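Local coordinates for protein DNA photolyase (Agrobacterium tumefaciens, PDB 4U63) that probably repairs cyclobutane pyrimidine dimers in UV-damaged DNA with light, using a flavin (FAD) and a methenyltetrahydrofolate antenna, at residues E315-D323 / W403-A411; T24-L35 / H49-E60. All coordinates share one frame; numbering follows the deposited sequence.

Interaction 2 belongs to the parallel sheet of the photolyase alpha/beta domain, interaction 1 to the helical FAD-binding domain, and the two share no contact: their centres lie 39 Å apart and their nearest atoms about 15 Å. Along the chain they come in series, 24-35/49-60 closing before 315-323/403-411 opens. They also differ in construction. Interaction 2 buries 967 Å² along a run of strand hydrogen bonds, interaction 1 only 325 Å², mostly from Q404, S409, W318 and F322, with two waters bridging the segments. The flavin lies against interaction 1 alone, where NE1 of W403 is 3.7 Å from the FAD methyl C7M; interaction 2 binds a sulfate, probably from the crystallisation liquor.

Interaction 1: E315-D323 / W403-A411; sequences EKNWNDSFD and WQWVAGSGA. With FAD (flavin-adenine dinucleotide), chain C.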
loop_
_atom_site.group_PDB
_atom_site.type_symbol
_atom_site.label_atom_id
_atom_site.label_comp_id
_atom_site.label_asym_id
_atom_site.label_seq_id
_atom_site.Cartn_x
_atom_site.Cartn_y
_atom_site.Cartn_z
ATOM N N GLU A 315 3.130 -15.603 -3.353
ATOM C CA GLU A 315 2.680 -16.827 -4.051
ATOM C C GLU A 315 2.972 -18.163 -3.346
ATOM O O GLU A 315 2.240 -19.131 -3.563
ATOM C CB GLU A 315 3.272 -16.859 -5.464
ATOM C CG GLU A 315 2.968 -18.134 -6.243
ATOM C CD GLU A 315 1.490 -18.482 -6.273
ATOM O OE1 GLU A 315 0.651 -17.579 -6.495
ATOM O OE2 GLU A 315 1.168 -19.674 -6.079
ATOM N N LYS A 316 4.023 -18.234 -2.526
ATOM C CA LYS A 316 4.357 -19.478 -1.811
ATOM C C LYS A 316 4.273 -19.282 -0.307
ATOM O O LYS A 316 4.599 -18.210 0.200
ATOM C CB LYS A 316 5.762 -19.958 -2.181
ATOM C CG LYS A 316 5.921 -20.394 -3.629
ATOM C CD LYS A 316 7.197 -21.210 -3.792
ATOM C CE LYS A 316 7.392 -21.679 -5.223
ATOM N NZ LYS A 316 8.763 -22.227 -5.432
ATOM N N ASN A 317 3.835 -20.320 0.405
ATOM C CA ASN A 317 3.771 -20.258 1.860
ATOM C C ASN A 317 5.170 -20.052 2.432
ATOM O O ASN A 317 6.122 -20.754 2.053
ATOM C CB ASN A 317 3.180 -21.534 2.460
ATOM C CG ASN A 317 1.740 -21.780 2.033
ATOM O OD1 ASN A 317 0.894 -20.904 2.163
ATOM N ND2 ASN A 317 1.461 -22.961 1.529
ATOM N N TRP A 318 5.299 -19.100 3.347
ATOM C CA TRP A 318 6.556 -18.942 4.092
ATOM C C TRP A 318 6.894 -20.246 4.844
ATOM O O TRP A 318 8.051 -20.690 4.863
ATOM C CB TRP A 318 6.453 -17.758 5.050
ATOM C CG TRP A 318 7.656 -17.529 5.902
ATOM C CD1 TRP A 318 8.045 -18.254 6.997
ATOM C CD2 TRP A 318 8.613 -16.488 5.750
ATOM N NE1 TRP A 318 9.202 -17.734 7.524
ATOM C CE2 TRP A 318 9.576 -16.650 6.778
ATOM C CE3 TRP A 318 8.770 -15.441 4.837
ATOM C CZ2 TRP A 318 10.671 -15.794 6.921
ATOM C CZ3 TRP A 318 9.869 -14.580 4.979
ATOM C CH2 TRP A 318 10.805 -14.769 6.016
ATOM N N ASN A 319 5.874 -20.846 5.458
ATOM C CA ASN A 319 5.992 -22.124 6.131
ATOM C C ASN A 319 5.451 -23.183 5.190
ATOM O O ASN A 319 4.234 -23.265 4.972
ATOM C CB ASN A 319 5.204 -22.080 7.438
ATOM C CG ASN A 319 5.386 -23.320 8.292
ATOM O OD1 ASN A 319 5.708 -24.415 7.801
ATOM N ND2 ASN A 319 5.161 -23.163 9.595
ATOM N N ASP A 320 6.346 -23.994 4.622
ATOM C CA ASP A 320 5.935 -24.989 3.619
ATOM C C ASP A 320 5.101 -26.148 4.184
ATOM O O ASP A 320 4.573 -26.941 3.419
ATOM C CB ASP A 320 7.134 -25.516 2.801
ATOM C CG ASP A 320 8.163 -26.271 3.637
ATOM O OD1 ASP A 320 7.929 -26.534 4.834
ATOM O OD2 ASP A 320 9.224 -26.607 3.071
ATOM N N SER A 321 4.975 -26.235 5.511
ATOM C CA SER A 321 4.064 -27.199 6.131
ATOM C C SER A 321 2.619 -26.959 5.702
ATOM O O SER A 321 1.807 -27.875 5.749
ATOM C CB SER A 321 4.155 -27.161 7.660
ATOM O OG SER A 321 5.408 -27.635 8.110
ATOM N N PHE A 322 2.302 -25.732 5.290
ATOM C CA PHE A 322 0.960 -25.411 4.789
ATOM C C PHE A 322 0.715 -25.751 3.325
ATOM O O PHE A 322 -0.401 -25.580 2.842
ATOM C CB PHE A 322 0.647 -23.930 5.021
ATOM C CG PHE A 322 0.317 -23.607 6.444
ATOM C CD1 PHE A 322 -0.885 -24.032 7.003
ATOM C CD2 PHE A 322 1.194 -22.880 7.228
ATOM C CE1 PHE A 322 -1.200 -23.736 8.318
ATOM C CE2 PHE A 322 0.885 -22.578 8.549
ATOM C CZ PHE A 322 -0.311 -23.004 9.096
ATOM N N ASP A 323 1.727 -26.242 2.613
ATOM C CA ASP A 323 1.588 -26.489 1.175
ATOM C C ASP A 323 0.497 -27.494 0.852
ATOM O O ASP A 323 -0.201 -27.351 -0.156
ATOM C CB ASP A 323 2.899 -26.987 0.567
ATOM C CG ASP A 323 3.924 -25.891 0.409
ATOM O OD1 ASP A 323 3.656 -24.729 0.779
ATOM O OD2 ASP A 323 5.009 -26.205 -0.097
ATOM N N TRP A 403 -1.219 -10.950 4.721
ATOM C CA TRP A 403 -1.996 -12.164 4.426
ATOM C C TRP A 403 -1.326 -13.424 4.993
ATOM O O TRP A 403 -1.996 -14.267 5.604
ATOM C CB TRP A 403 -2.254 -12.305 2.924
ATOM C CG TRP A 403 -3.410 -11.458 2.466
ATOM C CD1 TRP A 403 -3.351 -10.228 1.896
ATOM C CD2 TRP A 403 -4.791 -11.794 2.572
ATOM N NE1 TRP A 403 -4.627 -9.762 1.633
ATOM C CE2 TRP A 403 -5.529 -10.708 2.048
ATOM C CE3 TRP A 403 -5.484 -12.910 3.075
ATOM C CZ2 TRP A 403 -6.916 -10.714 1.992
ATOM C CZ3 TRP A 403 -6.857 -12.919 3.028
ATOM C CH2 TRP A 403 -7.567 -11.819 2.490
ATOM N N GLN A 404 -0.010 -13.545 4.820
ATOM C CA GLN A 404 0.711 -14.707 5.361
ATOM C C GLN A 404 0.644 -14.791 6.892
ATOM O O GLN A 404 0.492 -15.884 7.443
ATOM C CB GLN A 404 2.161 -14.750 4.871
ATOM C CG GLN A 404 2.267 -15.051 3.379
ATOM C CD GLN A 404 3.104 -16.289 3.050
ATOM O OE1 GLN A 404 3.105 -17.270 3.784
ATOM N NE2 GLN A 404 3.792 -16.244 1.931
ATOM N N TRP A 405 0.735 -13.650 7.576
ATOM C CA TRP A 405 0.615 -13.643 9.049
ATOM C C TRP A 405 -0.774 -14.091 9.490
ATOM O O TRP A 405 -0.903 -14.901 10.401
ATOM C CB TRP A 405 0.940 -12.269 9.644
ATOM C CG TRP A 405 2.396 -11.918 9.610
ATOM C CD1 TRP A 405 3.462 -12.750 9.879
ATOM C CD2 TRP A 405 2.959 -10.642 9.309
ATOM N NE1 TRP A 405 4.642 -12.060 9.752
ATOM C CE2 TRP A 405 4.367 -10.769 9.407
ATOM C CE3 TRP A 405 2.417 -9.396 8.973
ATOM C CZ2 TRP A 405 5.227 -9.701 9.163
ATOM C CZ3 TRP A 405 3.278 -8.345 8.729
ATOM C CH2 TRP A 405 4.666 -8.501 8.830
ATOM N N VAL A 406 -1.815 -13.584 8.827
ATOM C CA VAL A 406 -3.178 -14.008 9.159
ATOM C C VAL A 406 -3.355 -15.519 8.894
ATOM O O VAL A 406 -4.033 -16.214 9.656
ATOM C CB VAL A 406 -4.247 -13.186 8.409
ATOM C CG1 VAL A 406 -5.646 -13.688 8.764
ATOM C CG2 VAL A 406 -4.137 -11.714 8.779
ATOM N N ALA A 407 -2.717 -16.007 7.833
ATOM C CA ALA A 407 -2.780 -17.425 7.428
ATOM C C ALA A 407 -1.986 -18.383 8.322
ATOM O O ALA A 407 -2.127 -19.600 8.193
ATOM C CB ALA A 407 -2.315 -17.569 5.985
ATOM N N GLY A 408 -1.138 -17.849 9.201
ATOM C CA GLY A 408 -0.396 -18.666 10.151
ATOM C C GLY A 408 1.057 -18.955 9.809
ATOM O O GLY A 408 1.665 -19.777 10.477
ATOM N N SER A 409 1.614 -18.294 8.787
ATOM C CA SER A 409 3.061 -18.432 8.450
ATOM C C SER A 409 3.889 -17.241 8.978
ATOM O O SER A 409 3.507 -16.110 8.788
ATOM C CB SER A 409 3.277 -18.521 6.947
ATOM O OG SER A 409 2.896 -19.781 6.435
ATOM N N GLY A 410 5.016 -17.523 9.633
ATOM C CA GLY A 410 5.912 -16.480 10.121
ATOM C C GLY A 410 5.979 -16.412 11.633
ATOM O O GLY A 410 5.030 -16.773 12.328
ATOM N N ALA A 411 7.098 -15.911 12.143
ATOM C CA ALA A 411 7.300 -15.784 13.585
ATOM C C ALA A 411 6.281 -14.882 14.244
ATOM O O ALA A 411 5.927 -15.094 15.402
ATOM C CB ALA A 411 8.706 -15.282 13.893
HETATM P PA FAD C . -1.465 4.206 10.019
HETATM O O1A FAD C . -2.016 3.516 11.224
HETATM O O2A FAD C . -1.559 5.693 9.936
HETATM O O5B FAD C . 0.047 3.691 9.857
HETATM C C5B FAD C . 1.053 4.471 9.200
HETATM C C4B FAD C . 1.735 3.691 8.085
HETATM O O4B FAD C . 2.377 2.521 8.589
HETATM C C3B FAD C . 0.782 3.196 7.022
HETATM O O3B FAD C . 0.426 4.231 6.090
HETATM C C2B FAD C . 1.566 2.055 6.411
HETATM O O2B FAD C . 2.518 2.523 5.453
HETATM C C1B FAD C . 2.301 1.484 7.598
HETATM N N9A FAD C . 1.627 0.326 8.226
HETATM C C8A FAD C . 0.744 0.378 9.239
HETATM N N7A FAD C . 0.341 -0.858 9.599
HETATM C C5A FAD C . 0.995 -1.740 8.813
HETATM C C6A FAD C . 1.014 -3.198 8.676
HETATM N N6A FAD C . 0.248 -3.965 9.477
HETATM N N1A FAD C . 1.820 -3.719 7.723
HETATM C C2A FAD C . 2.578 -2.941 6.915
HETATM N N3A FAD C . 2.601 -1.595 6.998
HETATM C C4A FAD C . 1.840 -0.958 7.910
HETATM N N1 FAD C . -0.691 -1.890 3.985
HETATM C C2 FAD C . -0.280 -1.336 2.823
HETATM O O2 FAD C . 0.364 -0.266 2.896
HETATM N N3 FAD C . -0.544 -1.908 1.622
HETATM C C4 FAD C . -1.234 -3.073 1.513
HETATM O O4 FAD C . -1.463 -3.608 0.397
HETATM C C4X FAD C . -1.722 -3.726 2.744
HETATM N N5 FAD C . -2.447 -4.884 2.740
HETATM C C5X FAD C . -2.852 -5.461 3.908
HETATM C C6 FAD C . -3.564 -6.654 3.909
HETATM C C7 FAD C . -3.996 -7.246 5.099
HETATM C C7M FAD C . -4.771 -8.544 5.079
HETATM C C8 FAD C . -3.700 -6.594 6.394
HETATM C C8M FAD C . -4.136 -7.191 7.714
HETATM C C9 FAD C . -3.001 -5.416 6.401
HETATM C C9A FAD C . -2.554 -4.809 5.223
HETATM N N10 FAD C . -1.832 -3.580 5.241
HETATM C C10 FAD C . -1.404 -3.034 4.019
HETATM C "C1'" FAD C . -1.443 -2.915 6.491
HETATM C "C2'" FAD C . -2.344 -1.867 7.106
HETATM O "O2'" FAD C . -3.657 -2.412 7.277
HETATM C "C3'" FAD C . -2.375 -0.588 6.293
HETATM O "O3'" FAD C . -1.057 -0.092 6.075
HETATM C "C4'" FAD C . -3.203 0.456 7.042
HETATM O "O4'" FAD C . -4.568 0.044 7.056
HETATM C "C5'" FAD C . -3.068 1.798 6.352
HETATM O "O5'" FAD C . -3.833 2.818 7.011
HETATM P P FAD C . -3.068 4.115 7.568
HETATM O O1P FAD C . -4.088 5.046 8.126
HETATM O O2P FAD C . -2.173 4.690 6.507
HETATM O O3P FAD C . -2.166 3.490 8.742
HETATM O O HOH W 1 0.929 -18.824 4.868
HETATM O O HOH W 2 4.113 -20.844 10.793
#
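The C-terminal turn of helix 398-407, whose W403 lines the FAD pocket, is joined to the loop 315-323 through Q404. Its amide reads two backbone groups of the loop: NE2 donates to K316 O at 2.7 Å, bent to 141° at the hydrogen, while OE1 accepts from W318 N at 2.9 Å in a nearly straight bond (177°). The side chain bends at chi2 (-122°), which turns the amide across the loop backbone; NE2 also donates to L313 O. Water 1 bridges OE1 and S409 OG, and OG takes a weak bond from N319 N. Beside it, the CB atoms of W318 and S409 meet at 3.8 Å, and G410 CA lies over one face of the W318 indole. The F322 ring has A407 O over one face, and its CE2 comes within 3.5 Å of G408 O. Water 2 carries the contact further, donating to that same oxygen and accepting from N319 ND2. On the loop, N319 OD1 accepts from S321 N, an Asx turn within the loop. G408, with positive phi, and the bonds S409 N to Q404 O and G408 N to W405 O define a Schellman motif ending the helix.

Interaction 2: T24-L35 / H49-E60; sequences TAPVIVWFRKDL and HGGPVIPVYIRE. With SO4 (sulfate ion), chain L.
Strands 27-31 and 53-59 pair in parallel as the two strands of a beta-alpha-beta unit, with helix 41-49 as the crossover, inside the five-stranded sheet of the photolyase alpha/beta domain. Five backbone hydrogen bonds alternate along them, from V27 N to P52 O through to F31 N to V56 O at 2.8 Å. This middle is tightly packed. On one face I28 CG2 meets V56 CG1 at 3.7 Å, with L106 of helix 99-110 touching both residues; on the other, V29 CG2 meets V53 CG1 at 3.8 Å and F31 sets CE1 against P55 CB. Close packing continues at W30: with CG anti to the backbone N (chi1 176°), the indole reaches along the neighbouring strand, taking I58 CD1 over its five-membered ring in a CH-pi contact, while R32 CD covers the opposite face. The E60 carboxylate, salt-bridged to R120, meets the CZ2 edge with its plane 73° from the ring. Water 3 accepts from W30 NE1.

The opposite end is more open to solvent, though H49 still packs closely there: it lays its ring over V27 CB, 3.9 Å from the centroid, and its ND1 donates to G50 O, close to the ring plane, while NE2 is hydrogen-bonded to D113 OD1. Beyond it, on the solvent side, the exposed T24 and the turn after the helix hold a sulfate: T24 OG1 donates to O3 at 3.1 Å, and G51 N donates to O4 at 2.9 Å, 167° at the hydrogen.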
loop_
_atom_site.group_PDB
_atom_site.type_symbol
_atom_site.label_atom_id
_atom_site.label_comp_id
_atom_site.label_asym_id
_atom_site.label_seq_id
_atom_site.Cartn_x
_atom_site.Cartn_y
_atom_site.Cartn_z
ATOM N N THR A 24 26.436 21.385 -21.073
ATOM C CA THR A 24 26.319 20.202 -20.264
ATOM C C THR A 24 25.274 19.307 -20.916
ATOM O O THR A 24 24.225 19.786 -21.347
ATOM C CB THR A 24 25.914 20.590 -18.836
ATOM O OG1 THR A 24 26.929 21.443 -18.274
ATOM C CG2 THR A 24 25.734 19.366 -17.950
ATOM N N ALA A 25 25.563 18.013 -20.992
ATOM C CA ALA A 25 24.609 17.054 -21.548
ATOM C C ALA A 25 23.348 16.970 -20.674
ATOM O O ALA A 25 23.395 17.259 -19.474
ATOM C CB ALA A 25 25.244 15.677 -21.669
ATOM N N PRO A 26 22.210 16.581 -21.273
ATOM C CA PRO A 26 21.041 16.317 -20.445
ATOM C C PRO A 26 21.183 15.109 -19.518
ATOM O O PRO A 26 22.138 14.304 -19.630
ATOM C CB PRO A 26 19.926 16.051 -21.473
ATOM C CG PRO A 26 20.395 16.702 -22.725
ATOM C CD PRO A 26 21.883 16.546 -22.713
ATOM N N VAL A 27 20.219 15.008 -18.616
ATOM C CA VAL A 27 20.086 13.888 -17.695
ATOM C C VAL A 27 18.616 13.461 -17.675
ATOM O O VAL A 27 17.708 14.306 -17.561
ATOM C CB VAL A 27 20.589 14.247 -16.269
ATOM C CG1 VAL A 27 20.011 15.576 -15.779
ATOM C CG2 VAL A 27 20.272 13.128 -15.277
ATOM N N ILE A 28 18.388 12.155 -17.792
ATOM C CA ILE A 28 17.050 11.594 -17.731
ATOM C C ILE A 28 16.741 11.137 -16.311
ATOM O O ILE A 28 17.547 10.448 -15.685
ATOM C CB ILE A 28 16.906 10.406 -18.706
ATOM C CG1 ILE A 28 17.058 10.913 -20.150
ATOM C CG2 ILE A 28 15.567 9.702 -18.525
ATOM C CD1 ILE A 28 17.414 9.840 -21.136
ATOM N N VAL A 29 15.573 11.532 -15.812
ATOM C CA VAL A 29 15.077 11.081 -14.520
ATOM C C VAL A 29 13.886 10.186 -14.780
ATOM O O VAL A 29 12.839 10.659 -15.220
ATOM C CB VAL A 29 14.631 12.246 -13.605
ATOM C CG1 VAL A 29 14.160 11.703 -12.259
ATOM C CG2 VAL A 29 15.758 13.240 -13.411
ATOM N N TRP A 30 14.042 8.900 -14.496
ATOM C CA TRP A 30 12.976 7.925 -14.723
ATOM C C TRP A 30 12.179 7.721 -13.429
ATOM O O TRP A 30 12.699 7.154 -12.476
ATOM C CB TRP A 30 13.577 6.607 -15.248
ATOM C CG TRP A 30 12.577 5.498 -15.432
ATOM C CD1 TRP A 30 11.217 5.623 -15.608
ATOM C CD2 TRP A 30 12.856 4.096 -15.469
ATOM N NE1 TRP A 30 10.650 4.394 -15.739
ATOM C CE2 TRP A 30 11.626 3.434 -15.657
ATOM C CE3 TRP A 30 14.029 3.331 -15.350
ATOM C CZ2 TRP A 30 11.527 2.038 -15.734
ATOM C CZ3 TRP A 30 13.930 1.933 -15.421
ATOM C CH2 TRP A 30 12.686 1.307 -15.619
ATOM N N PHE A 31 10.932 8.219 -13.424
ATOM C CA PHE A 31 9.973 8.069 -12.320
ATOM C C PHE A 31 9.211 6.745 -12.415
ATOM O O PHE A 31 8.788 6.341 -13.508
ATOM C CB PHE A 31 8.928 9.197 -12.347
ATOM C CG PHE A 31 9.418 10.517 -11.821
ATOM C CD1 PHE A 31 10.061 11.420 -12.656
ATOM C CD2 PHE A 31 9.211 10.870 -10.494
ATOM C CE1 PHE A 31 10.499 12.649 -12.166
ATOM C CE2 PHE A 31 9.644 12.086 -10.004
ATOM C CZ PHE A 31 10.285 12.984 -10.841
ATOM N N ARG A 32 9.024 6.088 -11.266
ATOM C CA ARG A 32 8.230 4.857 -11.167
ATOM C C ARG A 32 7.209 4.972 -9.999
ATOM O O ARG A 32 6.113 5.486 -10.200
ATOM C CB ARG A 32 9.146 3.637 -11.025
ATOM C CG ARG A 32 10.022 3.345 -12.250
ATOM C CD ARG A 32 11.358 4.076 -12.226
ATOM N NE ARG A 32 12.211 3.628 -11.135
ATOM C CZ ARG A 32 12.910 2.491 -11.132
ATOM N NH1 ARG A 32 12.870 1.660 -12.178
ATOM N NH2 ARG A 32 13.649 2.177 -10.065
ATOM N N LYS A 33 7.550 4.525 -8.796
ATOM C CA LYS A 33 6.662 4.717 -7.631
ATOM C C LYS A 33 7.391 5.645 -6.658
ATOM O O LYS A 33 7.677 5.304 -5.504
ATOM C CB LYS A 33 6.243 3.392 -6.994
ATOM C CG LYS A 33 5.376 2.533 -7.913
ATOM C CD LYS A 33 4.830 1.288 -7.227
ATOM C CE LYS A 33 3.765 0.624 -8.100
ATOM N NZ LYS A 33 3.289 -0.690 -7.595
ATOM N N ASP A 34 7.692 6.830 -7.172
ATOM C CA ASP A 34 8.417 7.858 -6.441
ATOM C C ASP A 34 7.922 9.205 -6.946
ATOM O O ASP A 34 8.703 10.092 -7.262
ATOM C CB ASP A 34 9.913 7.704 -6.692
ATOM C CG ASP A 34 10.280 7.834 -8.185
ATOM O OD1 ASP A 34 9.376 7.720 -9.047
ATOM O OD2 ASP A 34 11.471 8.060 -8.495
ATOM N N LEU A 35 6.605 9.351 -7.017
ATOM C CA LEU A 35 5.998 10.479 -7.727
ATOM C C LEU A 35 5.918 11.702 -6.835
ATOM O O LEU A 35 4.852 12.108 -6.387
ATOM C CB LEU A 35 4.631 10.072 -8.284
ATOM C CG LEU A 35 4.659 8.790 -9.142
ATOM C CD1 LEU A 35 3.276 8.512 -9.719
ATOM C CD2 LEU A 35 5.688 8.880 -10.259
ATOM N N HIS A 49 23.815 17.454 -11.477
ATOM C CA HIS A 49 24.423 17.110 -12.764
ATOM C C HIS A 49 24.510 18.312 -13.718
ATOM O O HIS A 49 25.466 18.440 -14.481
ATOM C CB HIS A 49 23.596 15.983 -13.393
ATOM C CG HIS A 49 24.046 15.560 -14.753
ATOM N ND1 HIS A 49 23.751 16.276 -15.894
ATOM C CD2 HIS A 49 24.745 14.474 -15.158
ATOM C CE1 HIS A 49 24.260 15.651 -16.941
ATOM N NE2 HIS A 49 24.871 14.560 -16.521
ATOM N N GLY A 50 23.506 19.188 -13.677
ATOM C CA GLY A 50 23.442 20.313 -14.597
ATOM C C GLY A 50 22.845 19.899 -15.925
ATOM O O GLY A 50 22.536 18.718 -16.152
ATOM N N GLY A 51 22.671 20.878 -16.803
ATOM C CA GLY A 51 22.068 20.644 -18.107
ATOM C C GLY A 51 20.579 20.346 -18.023
ATOM O O GLY A 51 20.005 20.337 -16.930
ATOM N N PRO A 52 19.937 20.106 -19.185
ATOM C CA PRO A 52 18.509 19.810 -19.219
ATOM C C PRO A 52 18.111 18.552 -18.453
ATOM O O PRO A 52 18.789 17.525 -18.542
ATOM C CB PRO A 52 18.227 19.627 -20.712
ATOM C CG PRO A 52 19.278 20.427 -21.391
ATOM C CD PRO A 52 20.495 20.229 -20.546
ATOM N N VAL A 53 17.017 18.657 -17.704
ATOM C CA VAL A 53 16.453 17.537 -16.967
ATOM C C VAL A 53 15.263 17.020 -17.768
ATOM O O VAL A 53 14.365 17.793 -18.130
ATOM C CB VAL A 53 16.021 17.951 -15.544
ATOM C CG1 VAL A 53 15.432 16.760 -14.788
ATOM C CG2 VAL A 53 17.203 18.532 -14.778
ATOM N N ILE A 54 15.268 15.721 -18.046
ATOM C CA ILE A 54 14.229 15.070 -18.837
ATOM C C ILE A 54 13.498 14.041 -17.962
ATOM O O ILE A 54 13.926 12.881 -17.878
ATOM C CB ILE A 54 14.811 14.352 -20.076
ATOM C CG1 ILE A 54 15.833 15.232 -20.821
ATOM C CG2 ILE A 54 13.683 13.896 -21.004
ATOM C CD1 ILE A 54 15.279 16.514 -21.390
ATOM N N PRO A 55 12.403 14.457 -17.299
ATOM C CA PRO A 55 11.611 13.506 -16.524
ATOM C C PRO A 55 10.762 12.618 -17.421
ATOM O O PRO A 55 10.116 13.117 -18.346
ATOM C CB PRO A 55 10.716 14.409 -15.668
ATOM C CG PRO A 55 11.389 15.723 -15.667
ATOM C CD PRO A 55 11.957 15.831 -17.039
ATOM N N VAL A 56 10.770 11.319 -17.145
ATOM C CA VAL A 56 9.974 10.353 -17.904
ATOM C C VAL A 56 9.306 9.356 -16.961
ATOM O O VAL A 56 9.902 8.920 -15.967
ATOM C CB VAL A 56 10.828 9.614 -18.975
ATOM C CG1 VAL A 56 11.955 8.804 -18.348
ATOM C CG2 VAL A 56 9.948 8.729 -19.860
ATOM N N TYR A 57 8.061 9.017 -17.277
ATOM C CA TYR A 57 7.367 7.908 -16.636
ATOM C C TYR A 57 7.022 6.915 -17.743
ATOM O O TYR A 57 6.402 7.285 -18.744
ATOM C CB TYR A 57 6.093 8.349 -15.911
ATOM C CG TYR A 57 5.391 7.181 -15.259
ATOM C CD1 TYR A 57 4.502 6.396 -15.981
ATOM C CD2 TYR A 57 5.652 6.826 -13.934
ATOM C CE1 TYR A 57 3.874 5.313 -15.412
ATOM C CE2 TYR A 57 5.016 5.729 -13.349
ATOM C CZ TYR A 57 4.125 4.977 -14.100
ATOM O OH TYR A 57 3.475 3.875 -13.574
ATOM N N ILE A 58 7.427 5.667 -17.541
ATOM C CA ILE A 58 7.239 4.605 -18.498
ATOM C C ILE A 58 6.192 3.617 -17.990
ATOM O O ILE A 58 6.242 3.161 -16.847
ATOM C CB ILE A 58 8.573 3.861 -18.754
ATOM C CG1 ILE A 58 9.606 4.835 -19.337
ATOM C CG2 ILE A 58 8.375 2.668 -19.693
ATOM C CD1 ILE A 58 11.010 4.279 -19.428
ATOM N N ARG A 59 5.252 3.287 -18.865
ATOM C CA ARG A 59 4.285 2.243 -18.612
ATOM C C ARG A 59 4.984 0.935 -19.001
ATOM O O ARG A 59 5.063 0.588 -20.176
ATOM C CB ARG A 59 3.027 2.505 -19.437
ATOM C CG ARG A 59 1.780 1.773 -18.997
ATOM C CD ARG A 59 0.526 2.531 -19.428
ATOM N NE ARG A 59 0.468 2.771 -20.879
ATOM C CZ ARG A 59 -0.592 2.544 -21.666
ATOM N NH1 ARG A 59 -1.745 2.077 -21.176
ATOM N NH2 ARG A 59 -0.503 2.800 -22.970
ATOM N N GLU A 60 5.530 0.255 -17.995
ATOM C CA GLU A 60 6.199 -1.030 -18.162
ATOM C C GLU A 60 5.163 -2.149 -18.206
ATOM O O GLU A 60 4.031 -1.981 -17.750
ATOM C CB GLU A 60 7.137 -1.312 -16.987
ATOM C CG GLU A 60 8.310 -0.368 -16.812
ATOM C CD GLU A 60 9.054 -0.649 -15.520
ATOM O OE1 GLU A 60 8.653 -0.107 -14.479
ATOM O OE2 GLU A 60 10.040 -1.412 -15.535
HETATM S S SO4 L . 24.454 23.912 -16.525
HETATM O O1 SO4 L . 24.834 25.277 -16.096
HETATM O O2 SO4 L . 24.424 23.864 -17.993
HETATM O O3 SO4 L . 25.439 22.931 -16.016
HETATM O O4 SO4 L . 23.107 23.610 -16.019
HETATM O O HOH W 3 7.792 4.269 -14.999
HETATM O O HOH W 4 3.781 3.214 -11.019
#